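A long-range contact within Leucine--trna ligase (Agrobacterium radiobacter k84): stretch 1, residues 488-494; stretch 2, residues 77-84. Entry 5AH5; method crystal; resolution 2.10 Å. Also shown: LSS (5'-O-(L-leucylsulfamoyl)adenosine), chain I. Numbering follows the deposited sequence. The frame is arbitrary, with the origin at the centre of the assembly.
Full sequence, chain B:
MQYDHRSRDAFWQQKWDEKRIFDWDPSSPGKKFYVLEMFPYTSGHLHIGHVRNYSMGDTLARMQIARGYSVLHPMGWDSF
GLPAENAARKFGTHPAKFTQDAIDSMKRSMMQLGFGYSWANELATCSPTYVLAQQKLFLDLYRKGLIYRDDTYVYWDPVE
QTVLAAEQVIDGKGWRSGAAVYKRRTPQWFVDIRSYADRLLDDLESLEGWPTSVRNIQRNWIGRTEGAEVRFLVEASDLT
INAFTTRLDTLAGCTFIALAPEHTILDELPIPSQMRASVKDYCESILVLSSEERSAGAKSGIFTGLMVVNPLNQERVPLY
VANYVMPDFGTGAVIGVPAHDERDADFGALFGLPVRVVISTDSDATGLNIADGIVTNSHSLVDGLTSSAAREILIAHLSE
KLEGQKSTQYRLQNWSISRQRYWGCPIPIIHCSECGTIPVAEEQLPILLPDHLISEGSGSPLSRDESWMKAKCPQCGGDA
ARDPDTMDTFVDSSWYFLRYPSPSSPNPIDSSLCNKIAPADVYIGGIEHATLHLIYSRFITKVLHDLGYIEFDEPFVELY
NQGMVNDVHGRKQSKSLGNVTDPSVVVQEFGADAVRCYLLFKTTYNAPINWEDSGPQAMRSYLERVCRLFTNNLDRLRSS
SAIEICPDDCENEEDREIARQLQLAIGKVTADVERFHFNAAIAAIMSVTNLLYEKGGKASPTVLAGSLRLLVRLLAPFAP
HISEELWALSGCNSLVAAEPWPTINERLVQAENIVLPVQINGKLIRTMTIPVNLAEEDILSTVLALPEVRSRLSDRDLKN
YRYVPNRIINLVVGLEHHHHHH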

# COMPACT_ATOMS: atom_id res chain seq x y z
N ASP B 488 19.54 -2.34 1.61
CA ASP B 488 18.30 -2.29 2.44
C ASP B 488 17.11 -3.10 1.87
O ASP B 488 16.96 -3.17 0.66
CB ASP B 488 17.88 -0.88 2.65
CG ASP B 488 16.83 -0.76 3.78
OD1 ASP B 488 17.18 -0.94 5.01
OD2 ASP B 488 15.64 -0.51 3.40
N THR B 489 16.35 -3.75 2.75
CA THR B 489 15.11 -4.49 2.42
C THR B 489 14.13 -3.73 1.49
O THR B 489 13.50 -4.34 0.64
CB THR B 489 14.37 -4.96 3.68
OG1 THR B 489 13.22 -5.70 3.30
CG2 THR B 489 13.94 -3.82 4.61
N PHE B 490 14.09 -2.40 1.57
CA PHE B 490 13.21 -1.64 0.70
C PHE B 490 13.67 -1.53 -0.75
O PHE B 490 12.86 -1.19 -1.65
CB PHE B 490 12.84 -0.29 1.30
CG PHE B 490 11.98 -0.43 2.52
CD1 PHE B 490 10.60 -0.70 2.38
CD2 PHE B 490 12.51 -0.26 3.79
CE1 PHE B 490 9.79 -0.76 3.50
CE2 PHE B 490 11.71 -0.39 4.92
CZ PHE B 490 10.34 -0.65 4.77
N VAL B 491 14.92 -1.91 -1.01
CA VAL B 491 15.37 -2.09 -2.40
C VAL B 491 14.68 -3.32 -2.92
O VAL B 491 14.09 -3.24 -3.96
CB VAL B 491 16.94 -2.18 -2.58
CG1 VAL B 491 17.32 -2.34 -4.06
CG2 VAL B 491 17.58 -0.90 -2.08
N ASP B 492 14.71 -4.44 -2.19
CA ASP B 492 14.10 -5.66 -2.67
C ASP B 492 12.60 -5.41 -3.04
O ASP B 492 12.11 -5.80 -4.09
CB ASP B 492 14.09 -6.74 -1.61
CG ASP B 492 15.50 -7.07 -0.99
OD1 ASP B 492 16.52 -6.36 -1.18
OD2 ASP B 492 15.51 -8.04 -0.23
N SER B 493 11.90 -4.79 -2.12
CA SER B 493 10.48 -4.67 -2.22
C SER B 493 10.07 -3.50 -3.11
O SER B 493 8.91 -3.31 -3.28
CB SER B 493 9.89 -4.57 -0.79
OG SER B 493 10.38 -3.47 -0.06
N SER B 494 11.02 -2.71 -3.66
CA SER B 494 10.67 -1.64 -4.52
C SER B 494 10.24 -2.05 -5.94
O SER B 494 9.70 -1.21 -6.66
CB SER B 494 11.79 -0.61 -4.59
OG SER B 494 12.91 -1.11 -5.32
C1 LSS I . 5.50 -5.81 5.28
N1 LSS I . -3.76 -5.79 10.77
O1 LSS I . 4.98 -4.82 5.76
S1 LSS I . 4.49 -7.29 6.97
C2 LSS I . -3.91 -5.56 9.47
N2 LSS I . 5.34 -7.02 5.78
O2 LSS I . -0.16 -3.91 6.71
N3 LSS I . -2.91 -5.73 8.58
O3 LSS I . 0.02 -4.95 4.16
C4 LSS I . -1.71 -6.17 9.03
N4 LSS I . 7.22 -6.86 3.81
O4 LSS I . 0.18 -7.42 6.34
C5 LSS I . -1.48 -6.35 10.38
O5 LSS I . 2.99 -6.91 6.60
C6 LSS I . -2.52 -6.12 11.27
N6 LSS I . -2.31 -6.35 12.59
C7 LSS I . 6.42 -4.83 1.59
N7 LSS I . -0.18 -6.73 10.53
C8 LSS I . 0.40 -6.75 9.30
C9 LSS I . 5.63 -5.17 2.86
N9 LSS I . -0.56 -6.43 8.39
CA LSS I . 6.40 -5.65 4.10
C10 LSS I . 7.24 -3.55 1.85
C11 LSS I . 5.41 -4.72 0.40
O1A LSS I . 4.73 -6.56 8.23
C21 LSS I . -0.40 -6.28 6.96
C22 LSS I . 0.49 -5.14 6.61
C23 LSS I . 0.92 -5.47 5.17
C24 LSS I . 0.93 -6.99 5.22
C25 LSS I . 2.31 -7.56 5.52
O2A LSS I . 4.39 -8.71 7.27
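Stretch 2 (77-84) WDSFGLPA

Stretch 2 packs against stretch 1 across at least 406 residues of sequence. The contact is small, burying 281 Å² in all, and much of its polar bonding passes through three waters. Stretch 1 holds a weakly bonded helix at about 489-492. Stretch 2 is loop from Trp-77 to Phe-80, extended except at Ser-79, whose psi is 3°. It turns at Gly-81 and enters a helix at Leu-82. The two stretches run in opposite senses. Ser-493 lies nearest Asp-78 (CA to CA 7.0 Å), and Thr-489 lies nearest Gly-81 (CA to CA 4.8 Å).

The closest CA approach, 4.8 Å between Gly-81 CA and Thr-489 CA, leaves no room for a side chain on Gly-81. Gly-81 CA is 4.2 Å from Thr-489 CB. An ideal CB on Gly-81 would point toward stretch 1 and fall 2.7 Å from Thr-489 CB, a clash. Its phi of 80° also favours glycine. The residue occupies the N-cap position, right before the helix of stretch 2.

Thr-489 has the largest area covered by stretch 2. Its CA-to-CB bond points toward stretch 2, and chi1 is t. This places Thr-489 OG1 3.3 Å from Phe-80 O and 3.5 Å from Asp-78 OD1, while Thr-489 CG2 lies 4.5 Å from Pro-83 CD. The hydroxyl thus faces polar atoms and the methyl meets the proline ring.

Asp-78 leaves its backbone sideways, but its t chi1 brings the carboxylate nearer stretch 1. With chi2 at -2°, its two oxygens serve different partners. Asp-78 OD2 accepts from LSS N4 at 2.6 Å, so the amino group of the leucyl part is held here. Asp-78 OD2 also accepts from water 1 at 2.7 Å. Water 1 bonds Thr-489 OG1 at 2.8 Å and Ser-493 OG at 2.6 Å, and so ties the two stretches together. Ser-493 is in the p rotamer, which sets OG at this water. Ser-493 CB is 3.7 Å from Asp-78 OD2, and Ser-493 OG is 3.7 Å from LSS C10.

Asp-492 points toward stretch 2 with chi1 m. Asp-492 OD2 comes 3.3 Å from Phe-80 CB and lies at the edge of the phenyl ring, near the ring plane. Water 2 lies 2.7 Å from Asp-492 OD2 and 2.6 Å from Asp-78 OD1. It has more acceptors in reach than protons, so these bonds need not all hold at once. It accepts from Phe-80 N at 3.1 Å. The water therefore lies between two carboxylates that do not touch through their oxygens. Phe-80 starts toward stretch 1, but the end of its side chain leads away. Its chi1 of -96° is off the usual wells.

Asp-488 points away from stretch 2, yet its end comes nearer. With chi1 t, Asp-488 OD2 caps the helix of stretch 1 by accepting from Phe-490 N at 3.1 Å. Asp-488 OD1 accepts from water 3 at 2.7 Å. Water 3 in turn accepts from Thr-489 N at 3.1 Å and, weakly, from Leu-82 N at 3.5 Å. One carboxylate thus caps its own helix and reaches the start of the other through a water.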

# COMPACT_ATOMS: atom_id res chain seq x y z
N TRP B 77 7.95 -13.69 -0.62
CA TRP B 77 8.52 -13.58 0.74
C TRP B 77 9.49 -12.43 0.79
O TRP B 77 10.47 -12.43 0.06
CB TRP B 77 9.19 -14.91 1.07
CG TRP B 77 8.22 -16.05 0.79
CD1 TRP B 77 8.31 -16.94 -0.23
CD2 TRP B 77 6.95 -16.29 1.42
NE1 TRP B 77 7.28 -17.83 -0.17
CE2 TRP B 77 6.41 -17.44 0.82
CE3 TRP B 77 6.24 -15.67 2.45
CZ2 TRP B 77 5.16 -17.95 1.18
CZ3 TRP B 77 4.99 -16.21 2.85
CH2 TRP B 77 4.46 -17.33 2.21
N ASP B 78 9.20 -11.44 1.63
CA ASP B 78 10.10 -10.29 1.88
C ASP B 78 11.09 -10.78 3.00
O ASP B 78 10.86 -10.59 4.17
CB ASP B 78 9.27 -9.09 2.28
CG ASP B 78 9.92 -7.76 1.98
OD1 ASP B 78 11.05 -7.71 1.48
OD2 ASP B 78 9.24 -6.70 2.21
N SER B 79 12.22 -11.39 2.59
CA SER B 79 12.97 -12.19 3.45
C SER B 79 14.38 -11.69 3.81
O SER B 79 15.05 -12.40 4.51
CB SER B 79 12.94 -13.64 2.91
OG SER B 79 13.14 -13.68 1.54
N PHE B 80 14.81 -10.52 3.33
CA PHE B 80 16.08 -9.92 3.67
C PHE B 80 15.89 -8.69 4.59
O PHE B 80 14.77 -8.16 4.77
CB PHE B 80 16.84 -9.45 2.41
CG PHE B 80 17.90 -10.45 1.84
CD1 PHE B 80 18.66 -11.29 2.65
CD2 PHE B 80 18.19 -10.42 0.49
CE1 PHE B 80 19.62 -12.15 2.11
CE2 PHE B 80 19.19 -11.23 -0.04
CZ PHE B 80 19.90 -12.10 0.75
N GLY B 81 17.01 -8.28 5.17
CA GLY B 81 17.11 -7.10 5.97
C GLY B 81 16.63 -7.26 7.38
O GLY B 81 16.44 -8.35 7.89
N LEU B 82 16.37 -6.13 7.99
CA LEU B 82 16.24 -6.05 9.42
C LEU B 82 15.22 -6.93 10.02
O LEU B 82 15.52 -7.55 11.02
CB LEU B 82 16.06 -4.62 9.85
CG LEU B 82 17.20 -3.71 9.49
CD1 LEU B 82 16.90 -2.34 10.08
CD2 LEU B 82 18.52 -4.24 10.06
N PRO B 83 14.00 -7.07 9.38
CA PRO B 83 13.00 -7.81 10.10
C PRO B 83 13.24 -9.27 10.27
O PRO B 83 13.08 -9.82 11.40
CB PRO B 83 11.68 -7.50 9.33
CG PRO B 83 11.93 -6.19 8.70
CD PRO B 83 13.41 -6.21 8.34
N ALA B 84 13.56 -9.95 9.18
CA ALA B 84 13.99 -11.34 9.31
C ALA B 84 15.23 -11.43 10.22
O ALA B 84 15.33 -12.34 11.03
CB ALA B 84 14.36 -11.93 7.94
O HOH W 1 10.88 -4.55 2.29
O HOH W 2 13.61 -8.27 1.63
O HOH W 3 17.08 -3.55 5.74